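Local coordinates for BauA (Acinetobacter baumannii, PDB 6HCP), which serves as the outer-membrane receptor for ferric preacinetobactin, and probably carries this iron-siderophore complex into the cell by TonB-dependent transport, at residues A[682-686]-A[687-691]; A[65-68]-A[69-73]; A[356-360]-A[361-365]; A[143-146]-A[147-151]. All coordinates share one frame; numbering follows the deposited sequence. Where two conformers were deposited one is given.

Overall arrangement
All four contacts are local turns or caps in a TonB-dependent receptor, a beta-barrel holding a plug. Interactions 2 and 4 belong to the plug region and are both tied to strand 135-142: strand 64-68 of interaction 2 pairs with it, and interaction 4 begins directly after it. Their centres lie 24 Å apart. Interaction 3 is a hairpin turn of the barrel, with its nearest atoms about 11 Å from those of interaction 4. Interaction 1, in the loop region before the last strand, 697-705, is remote from interaction 3, with centres 51 Å apart across the chain's centre. None of the four touches another, and detergent contacts W365 in interaction 3.

Interaction 1: residues A[682-686]-A[687-691]; sequences WAQPQ and LTNLA
T688 N makes a weak bond, 2.9 Å long, to Q686 O around L687, whose positive phi helps reverse the chain. T688 then sets its side chain at about a right angle to P685, with OG1 3.3 Å from P685 CG, while the hydroxyl is bonded to R256 O.

At N689 it is the backbone carbonyl that meets the first segment; OD1 accepts from V260 N. Q684 places CG opposite its own backbone N (chi1 -177°) and runs on extended, carrying NE2 to N689 O at 3.0 Å. The N-H...O angle of 159° and the position of the donor in the carbonyl plane, on a lone pair, mark a well-formed bond. I638 O takes a second bond from the same NE2, which helps fix the rotation of the amide.

L690 crosses W682 at about a right angle. Its CB lies 3.8 Å from W682 CE3, and CD1 makes a CH-pi contact over the five-membered ring, 4.2 Å from the centroid and 20° off the normal. A691 completes an antiparallel hydrogen-bonded pair: A691 N reaches A683 O at 2.8 Å, and A683 N reaches A691 O at 3.0 Å. A691 CB also meets P685 CG at 3.9 Å.

N689 to A691 probably begin the TonB C-terminal box. N689 and L690 together face V258 in a classic beta bulge beside strand 258-259. W682 and L690 both pack on V646 of strand 645-662, Q684 leans on strand 599-618, L687 touches W100, and Q686 NE2 is hydrogen-bonded to N103 OD1.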
# COMPACT_ATOMS: atom_id res chain seq x y z
N TRP A 682 3.49 18.23 -7.92
CA TRP A 682 3.86 19.01 -9.11
C TRP A 682 5.37 19.27 -9.06
O TRP A 682 5.89 19.65 -8.02
CB TRP A 682 3.15 20.36 -9.14
CG TRP A 682 1.65 20.34 -9.22
CD1 TRP A 682 0.78 20.90 -8.32
CD2 TRP A 682 0.87 19.95 -10.36
NE1 TRP A 682 -0.50 20.80 -8.80
CE2 TRP A 682 -0.48 20.23 -10.04
CE3 TRP A 682 1.16 19.30 -11.57
CZ2 TRP A 682 -1.51 20.03 -10.95
CZ3 TRP A 682 0.13 19.08 -12.46
CH2 TRP A 682 -1.18 19.44 -12.15
N ALA A 683 6.00 19.26 -10.23
CA ALA A 683 7.36 19.79 -10.39
C ALA A 683 7.49 20.30 -11.83
O ALA A 683 6.62 20.03 -12.66
CB ALA A 683 8.38 18.72 -10.10
N GLN A 684 8.60 20.98 -12.14
CA GLN A 684 8.68 21.70 -13.39
C GLN A 684 9.45 20.87 -14.40
O GLN A 684 10.65 20.68 -14.26
CB GLN A 684 9.34 23.08 -13.24
CG GLN A 684 9.36 23.88 -14.54
CD GLN A 684 9.34 25.37 -14.33
OE1 GLN A 684 10.37 26.05 -14.48
NE2 GLN A 684 8.15 25.92 -14.07
N PRO A 685 8.81 20.49 -15.52
CA PRO A 685 9.52 19.82 -16.62
C PRO A 685 10.12 20.86 -17.58
O PRO A 685 9.90 22.07 -17.41
CB PRO A 685 8.38 19.04 -17.27
CG PRO A 685 7.21 19.99 -17.17
CD PRO A 685 7.40 20.73 -15.85
N GLN A 686 10.68 20.37 -18.68
CA GLN A 686 11.05 21.24 -19.81
C GLN A 686 9.81 21.69 -20.59
O GLN A 686 8.85 20.93 -20.74
CB GLN A 686 12.01 20.49 -20.72
CG GLN A 686 13.37 20.31 -20.08
CD GLN A 686 14.36 19.65 -21.02
OE1 GLN A 686 14.33 19.87 -22.22
NE2 GLN A 686 15.33 18.94 -20.45
N LEU A 687 9.85 22.95 -21.02
CA LEU A 687 8.96 23.58 -22.02
C LEU A 687 7.58 23.94 -21.45
O LEU A 687 6.97 24.86 -21.96
CB LEU A 687 8.82 22.70 -23.27
CG LEU A 687 10.14 22.41 -24.00
CD1 LEU A 687 9.87 21.70 -25.31
CD2 LEU A 687 10.96 23.68 -24.23
N THR A 688 7.09 23.25 -20.42
CA THR A 688 5.81 23.59 -19.80
C THR A 688 6.05 23.80 -18.30
O THR A 688 7.11 23.45 -17.79
CB THR A 688 4.73 22.51 -20.03
OG1 THR A 688 5.24 21.29 -19.50
CG2 THR A 688 4.34 22.33 -21.48
N ASN A 689 5.07 24.36 -17.59
CA ASN A 689 5.27 24.85 -16.22
C ASN A 689 5.32 23.71 -15.19
O ASN A 689 6.10 23.79 -14.23
CB ASN A 689 4.18 25.82 -15.79
CG ASN A 689 4.15 27.13 -16.56
OD1 ASN A 689 3.09 27.74 -16.62
ND2 ASN A 689 5.28 27.58 -17.11
N LEU A 690 4.46 22.68 -15.35
CA LEU A 690 4.25 21.67 -14.33
C LEU A 690 4.03 20.30 -14.96
O LEU A 690 3.43 20.19 -16.01
CB LEU A 690 2.98 21.98 -13.53
CG LEU A 690 2.92 23.28 -12.75
CD1 LEU A 690 1.55 23.41 -12.10
CD2 LEU A 690 4.02 23.36 -11.71
N ALA A 691 4.43 19.26 -14.23
CA ALA A 691 4.06 17.90 -14.52
C ALA A 691 4.02 17.14 -13.20
O ALA A 691 4.74 17.46 -12.27
CB ALA A 691 5.05 17.28 -15.48

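Interaction 2: residues A[65-68]-A[69-73]; sequences ISYT and DKYIE. With EDO (1,2-ethanediol), chain H.
Y71 reaches back from the first turn of the helix to the strand that leads into it, meeting T68 with its base and Y67 with its ring. Its CB lies 3.4 Å from T68 O. The ring carbon CG stands opposite the backbone N (chi1 -176°), which carries the ring alongside Y67 with both side chains pointing the same way. Further out, CD2 of Y71 is 3.6 Å from Y67 CD1, and CE2 is 3.7 Å from that same Y67 CD1. The two planes are inclined by only 21°, but with centroids 5.3 Å apart the rings are slid so far that they barely overlap. Both tyrosine side chains also touch M578 of barrel strand 575-590.

T68 occupies the N-cap. Its OG1 accepts a weak capping bond from Y71 N at 3.3 Å, with an N-H...O angle of 162°, and donates to G41 O. T68 O takes the first regular helical bond, from I72 N at 3.1 Å, within the carbonyl plane. Two residues before the cap, S66 N is bonded to O2 of a 1,2-ethanediol at 2.8 Å; this molecule, probably from the crystallisation liquor, also bonds A44 O.

This capped strand-to-helix junction lies in the plug domain, where strand 64-68 pairs with strand 135-142. Carbon contacts between the tyrosines bridge strand and helix, while the threonine joins them through polar bonds. The carboxylate of D69 in the first turn would probably interact favourably with the helix dipole, and its ion pair with R137 is long and weak.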
# COMPACT_ATOMS: atom_id res chain seq x y z
N ILE A 65 31.80 11.30 -9.55
CA ILE A 65 31.34 10.01 -9.05
C ILE A 65 31.14 9.09 -10.24
O ILE A 65 30.78 9.54 -11.34
CB ILE A 65 30.06 10.15 -8.20
CG1 ILE A 65 29.68 8.79 -7.59
CG2 ILE A 65 28.93 10.73 -9.02
CD1 ILE A 65 29.23 8.85 -6.18
N SER A 66 31.47 7.81 -10.06
CA SER A 66 31.24 6.81 -11.09
C SER A 66 30.46 5.63 -10.51
O SER A 66 30.92 5.00 -9.57
CB SER A 66 32.55 6.35 -11.67
OG SER A 66 32.36 5.28 -12.57
N TYR A 67 29.31 5.35 -11.12
CA TYR A 67 28.45 4.23 -10.71
C TYR A 67 28.77 3.02 -11.57
O TYR A 67 28.92 3.13 -12.79
CB TYR A 67 26.98 4.61 -10.88
CG TYR A 67 26.57 5.84 -10.11
CD1 TYR A 67 26.35 5.78 -8.74
CD2 TYR A 67 26.45 7.07 -10.74
CE1 TYR A 67 26.06 6.92 -8.01
CE2 TYR A 67 26.16 8.22 -10.01
CZ TYR A 67 25.85 8.12 -8.66
OH TYR A 67 25.64 9.26 -7.92
N THR A 68 28.74 1.84 -10.95
CA THR A 68 29.00 0.57 -11.67
C THR A 68 27.70 0.01 -12.25
O THR A 68 26.59 0.31 -11.80
CB THR A 68 29.69 -0.46 -10.76
OG1 THR A 68 28.75 -0.84 -9.76
CG2 THR A 68 30.94 0.08 -10.11
N ASP A 69 27.88 -0.93 -13.18
CA ASP A 69 26.79 -1.68 -13.75
C ASP A 69 26.07 -2.49 -12.66
O ASP A 69 24.90 -2.75 -12.79
CB ASP A 69 27.23 -2.54 -14.93
CG ASP A 69 28.40 -3.50 -14.69
OD1 ASP A 69 29.16 -3.31 -13.72
OD2 ASP A 69 28.50 -4.44 -15.46
N LYS A 70 26.78 -2.89 -11.59
CA LYS A 70 26.13 -3.60 -10.48
C LYS A 70 25.10 -2.67 -9.81
O LYS A 70 23.96 -3.08 -9.54
CB LYS A 70 27.18 -4.10 -9.47
CG LYS A 70 26.61 -4.79 -8.22
CD LYS A 70 25.59 -5.87 -8.53
CE LYS A 70 25.37 -6.88 -7.41
NZ LYS A 70 24.95 -6.23 -6.15
N TYR A 71 25.46 -1.40 -9.60
CA TYR A 71 24.51 -0.40 -9.05
C TYR A 71 23.31 -0.23 -9.98
O TYR A 71 22.16 -0.25 -9.55
CB TYR A 71 25.19 0.94 -8.79
CG TYR A 71 24.30 1.96 -8.14
CD1 TYR A 71 23.82 1.77 -6.86
CD2 TYR A 71 23.89 3.09 -8.83
CE1 TYR A 71 23.04 2.73 -6.23
CE2 TYR A 71 23.12 4.06 -8.22
CZ TYR A 71 22.68 3.88 -6.92
OH TYR A 71 21.90 4.83 -6.32
N ILE A 72 23.57 -0.15 -11.28
CA ILE A 72 22.53 0.02 -12.25
C ILE A 72 21.51 -1.13 -12.14
O ILE A 72 20.29 -0.90 -12.20
CB ILE A 72 23.12 0.16 -13.66
CG1 ILE A 72 24.01 1.41 -13.77
CG2 ILE A 72 22.03 0.15 -14.70
CD1 ILE A 72 24.81 1.45 -15.05
N GLU A 73 22.01 -2.37 -12.08
CA GLU A 73 21.09 -3.51 -12.02
C GLU A 73 20.40 -3.52 -10.64
O GLU A 73 19.23 -3.90 -10.54
CB GLU A 73 21.81 -4.83 -12.30
CG GLU A 73 22.21 -5.03 -13.76
CD GLU A 73 21.12 -5.30 -14.79
OE1 GLU A 73 21.40 -5.02 -15.99
OE2 GLU A 73 20.01 -5.81 -14.42
C1 EDO H . 35.32 8.49 -8.90
O1 EDO H . 36.47 9.29 -8.59
C2 EDO H . 34.46 8.26 -7.65
O2 EDO H . 33.28 7.51 -8.00

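Interaction 3: residues A[356-360]-A[361-365]; sequences FETGS and VKHQW
F356 and H363 form an antiparallel hydrogen-bonded pair in a hairpin that closes through a type II' turn from T358 to V361, where T358 N reaches V361 O at 2.9 Å and V361 N reaches T358 O at 3.0 Å.

On the face carrying F356, T358 and H363, the phenylalanine lies over the imidazole as an offset stack, with centroids 4.3 Å apart and planes at 17°. F356 CG sits between its backbone N and carbonyl carbon (chi1 62°), folding the ring onto the opposite strand. H363 CB is over the ring centre of F356, 3.5 Å from the centroid, while F356 CE1 comes to H363 CG at 3.2 Å. At the imidazole edge, H363 NE2 is bonded to T358 OG1 over 2.9 Å, and ND1 is bonded to D427 OD2, which fixes the ring's rotation. W365 extends the aromatic cluster: its CD1 is 3.6 Å from F356 CE2, with the planes inclined at 39°.

On the other face E357 and K362 run side by side, OE2 and NZ 5.4 Å apart, too far for a salt bridge; K362 NZ has a long, weak ion pair with D434.

The hairpin links barrel strands 331-358 and 361-381. V361 and H363 pack on L429 of the neighbouring strand 412-431, which pairs with 361-381, while W365 rests on F352 and touches detergent, consistent with a membrane-facing surface.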
# COMPACT_ATOMS: atom_id res chain seq x y z
N PHE A 356 57.08 14.25 -18.99
CA PHE A 356 58.47 14.66 -18.85
C PHE A 356 58.64 15.20 -17.44
O PHE A 356 57.67 15.35 -16.70
CB PHE A 356 58.86 15.69 -19.93
CG PHE A 356 58.09 16.99 -19.88
CD1 PHE A 356 58.52 18.04 -19.10
CD2 PHE A 356 56.96 17.17 -20.67
CE1 PHE A 356 57.79 19.22 -19.03
CE2 PHE A 356 56.27 18.37 -20.66
CZ PHE A 356 56.66 19.38 -19.81
N GLU A 357 59.91 15.42 -17.04
CA GLU A 357 60.23 15.90 -15.73
C GLU A 357 61.15 17.11 -15.85
O GLU A 357 61.96 17.18 -16.75
CB GLU A 357 60.91 14.81 -14.90
CG GLU A 357 60.16 13.50 -14.95
CD GLU A 357 60.57 12.46 -13.92
OE1 GLU A 357 61.52 12.72 -13.16
OE2 GLU A 357 59.89 11.42 -13.85
N THR A 358 60.91 18.10 -14.99
CA THR A 358 61.77 19.26 -14.84
C THR A 358 62.23 19.32 -13.39
O THR A 358 61.45 19.69 -12.50
CB THR A 358 61.05 20.56 -15.27
OG1 THR A 358 59.92 20.77 -14.42
CG2 THR A 358 60.62 20.53 -16.72
N GLY A 359 63.47 18.88 -13.15
CA GLY A 359 63.94 18.67 -11.79
C GLY A 359 63.06 17.69 -11.05
O GLY A 359 62.74 16.63 -11.58
N SER A 360 62.54 18.11 -9.90
CA SER A 360 61.70 17.25 -9.05
C SER A 360 60.20 17.39 -9.39
O SER A 360 59.34 16.92 -8.62
CB SER A 360 61.93 17.59 -7.61
OG SER A 360 61.42 18.88 -7.31
N VAL A 361 59.88 18.05 -10.51
CA VAL A 361 58.48 18.29 -10.93
C VAL A 361 58.15 17.40 -12.13
O VAL A 361 58.86 17.41 -13.11
CB VAL A 361 58.24 19.78 -11.26
CG1 VAL A 361 56.80 20.03 -11.69
CG2 VAL A 361 58.62 20.66 -10.08
N LYS A 362 57.11 16.57 -11.98
CA LYS A 362 56.67 15.69 -13.03
C LYS A 362 55.54 16.38 -13.82
O LYS A 362 54.65 17.00 -13.25
CB LYS A 362 56.15 14.38 -12.43
CG LYS A 362 57.22 13.52 -11.77
CD LYS A 362 56.66 12.22 -11.20
CE LYS A 362 57.70 11.41 -10.47
NZ LYS A 362 57.10 10.65 -9.35
N HIS A 363 55.57 16.19 -15.14
CA HIS A 363 54.62 16.78 -16.07
C HIS A 363 53.88 15.67 -16.80
O HIS A 363 54.49 14.73 -17.33
CB HIS A 363 55.32 17.71 -17.07
CG HIS A 363 55.95 18.92 -16.47
ND1 HIS A 363 55.48 20.19 -16.73
CD2 HIS A 363 57.07 19.07 -15.70
CE1 HIS A 363 56.25 21.08 -16.12
NE2 HIS A 363 57.18 20.41 -15.40
N GLN A 364 52.54 15.79 -16.83
CA GLN A 364 51.69 14.94 -17.65
C GLN A 364 50.78 15.86 -18.46
O GLN A 364 50.07 16.66 -17.86
CB GLN A 364 50.80 14.07 -16.76
CG GLN A 364 50.74 12.60 -17.12
CD GLN A 364 50.11 11.87 -15.95
OE1 GLN A 364 50.81 11.39 -15.05
NE2 GLN A 364 48.81 12.04 -15.80
N TRP A 365 50.89 15.80 -19.79
CA TRP A 365 50.23 16.77 -20.64
C TRP A 365 49.38 16.04 -21.67
O TRP A 365 49.61 14.86 -21.97
CB TRP A 365 51.26 17.70 -21.32
CG TRP A 365 52.22 16.95 -22.20
CD1 TRP A 365 53.43 16.45 -21.81
CD2 TRP A 365 52.05 16.59 -23.57
NE1 TRP A 365 54.01 15.78 -22.86
CE2 TRP A 365 53.19 15.84 -23.95
CE3 TRP A 365 51.06 16.81 -24.53
CZ2 TRP A 365 53.37 15.34 -25.23
CZ3 TRP A 365 51.22 16.29 -25.80
CH2 TRP A 365 52.35 15.55 -26.14

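Interaction 4: residues A[143-146]-A[147-151]; sequences GPSA and LLNGM
S145 and N149 are joined both by backbone and by side chain, one helical turn apart. Among the backbone bonds, S145 O receives N149 N at 2.8 Å and, weakly, L148 N at 3.0 Å. A146 O receives G150 N at 2.7 Å, with the donor tilted 26° from the carbonyl plane. Positive phi at G150 then takes the chain out of the helix.

The side-chain bond is the straighter one. N149 ND2 points at S145 OG over 3.0 Å with an N-H...O angle of 174°, and the oxygen lies in the amide plane. With OG between its backbone N and carbonyl carbon (chi1 65°), the S145 hydroxyl lies beside the asparagine amide; although S145 occupies the N-cap position, its side chain makes no capping bond.

Among weaker contacts, A146 CA approaches G150 O at 3.5 Å in a C-H...O contact, and a water donates to G150 O while lying near S145 OG.

The short helix 146-149 lies between plug strands 135-142 and 159-165 in the chain and is set against the barrel. A146 and M151 touch L488 of strand 478-489, L148 packs on I485 and on V49, L52 and F62, and R443 bonds L147 O.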
# COMPACT_ATOMS: atom_id res chain seq x y z
N GLY A 143 29.58 20.42 -12.53
CA GLY A 143 29.96 21.77 -12.97
C GLY A 143 30.47 21.75 -14.41
O GLY A 143 30.61 20.70 -15.03
N PRO A 144 30.73 22.94 -14.98
CA PRO A 144 31.16 23.05 -16.37
C PRO A 144 32.58 22.53 -16.54
O PRO A 144 33.34 22.43 -15.55
CB PRO A 144 31.09 24.56 -16.65
CG PRO A 144 31.24 25.19 -15.28
CD PRO A 144 30.52 24.25 -14.34
N SER A 145 32.95 22.24 -17.79
CA SER A 145 34.21 21.58 -18.05
C SER A 145 34.74 21.86 -19.46
O SER A 145 35.28 20.94 -20.10
CB SER A 145 34.03 20.09 -17.83
OG SER A 145 33.11 19.56 -18.78
N ALA A 146 34.59 23.09 -19.97
CA ALA A 146 34.94 23.35 -21.41
C ALA A 146 36.43 23.05 -21.69
O ALA A 146 36.77 22.49 -22.73
CB ALA A 146 34.59 24.77 -21.82
N LEU A 147 37.31 23.36 -20.75
CA LEU A 147 38.74 23.04 -20.98
C LEU A 147 38.89 21.55 -21.26
O LEU A 147 39.61 21.13 -22.18
CB LEU A 147 39.62 23.46 -19.79
CG LEU A 147 41.04 22.90 -19.85
CD1 LEU A 147 41.77 23.40 -21.10
CD2 LEU A 147 41.83 23.19 -18.59
N LEU A 148 38.22 20.73 -20.45
CA LEU A 148 38.38 19.26 -20.49
C LEU A 148 37.65 18.66 -21.69
O LEU A 148 38.10 17.67 -22.24
CB LEU A 148 37.83 18.67 -19.20
CG LEU A 148 38.34 19.29 -17.90
CD1 LEU A 148 37.72 18.60 -16.70
CD2 LEU A 148 39.86 19.24 -17.85
N ASN A 149 36.47 19.21 -22.02
CA ASN A 149 35.49 18.51 -22.83
C ASN A 149 35.07 19.29 -24.08
O ASN A 149 34.37 18.75 -24.92
CB ASN A 149 34.24 18.17 -22.02
CG ASN A 149 34.43 16.92 -21.18
OD1 ASN A 149 34.92 15.92 -21.68
ND2 ASN A 149 34.12 17.00 -19.89
N GLY A 150 35.42 20.58 -24.16
CA GLY A 150 34.90 21.42 -25.21
C GLY A 150 33.42 21.72 -24.99
O GLY A 150 32.95 21.84 -23.86
N MET A 151 32.75 22.15 -26.06
CA MET A 151 31.38 22.55 -25.96
C MET A 151 30.53 21.44 -26.54
O MET A 151 30.52 21.21 -27.75
CB MET A 151 31.13 23.85 -26.73
CG MET A 151 29.71 24.38 -26.63
SD MET A 151 29.58 26.04 -27.36
CE MET A 151 29.72 25.62 -29.10
O HOH W 1 32.10 20.99 -21.71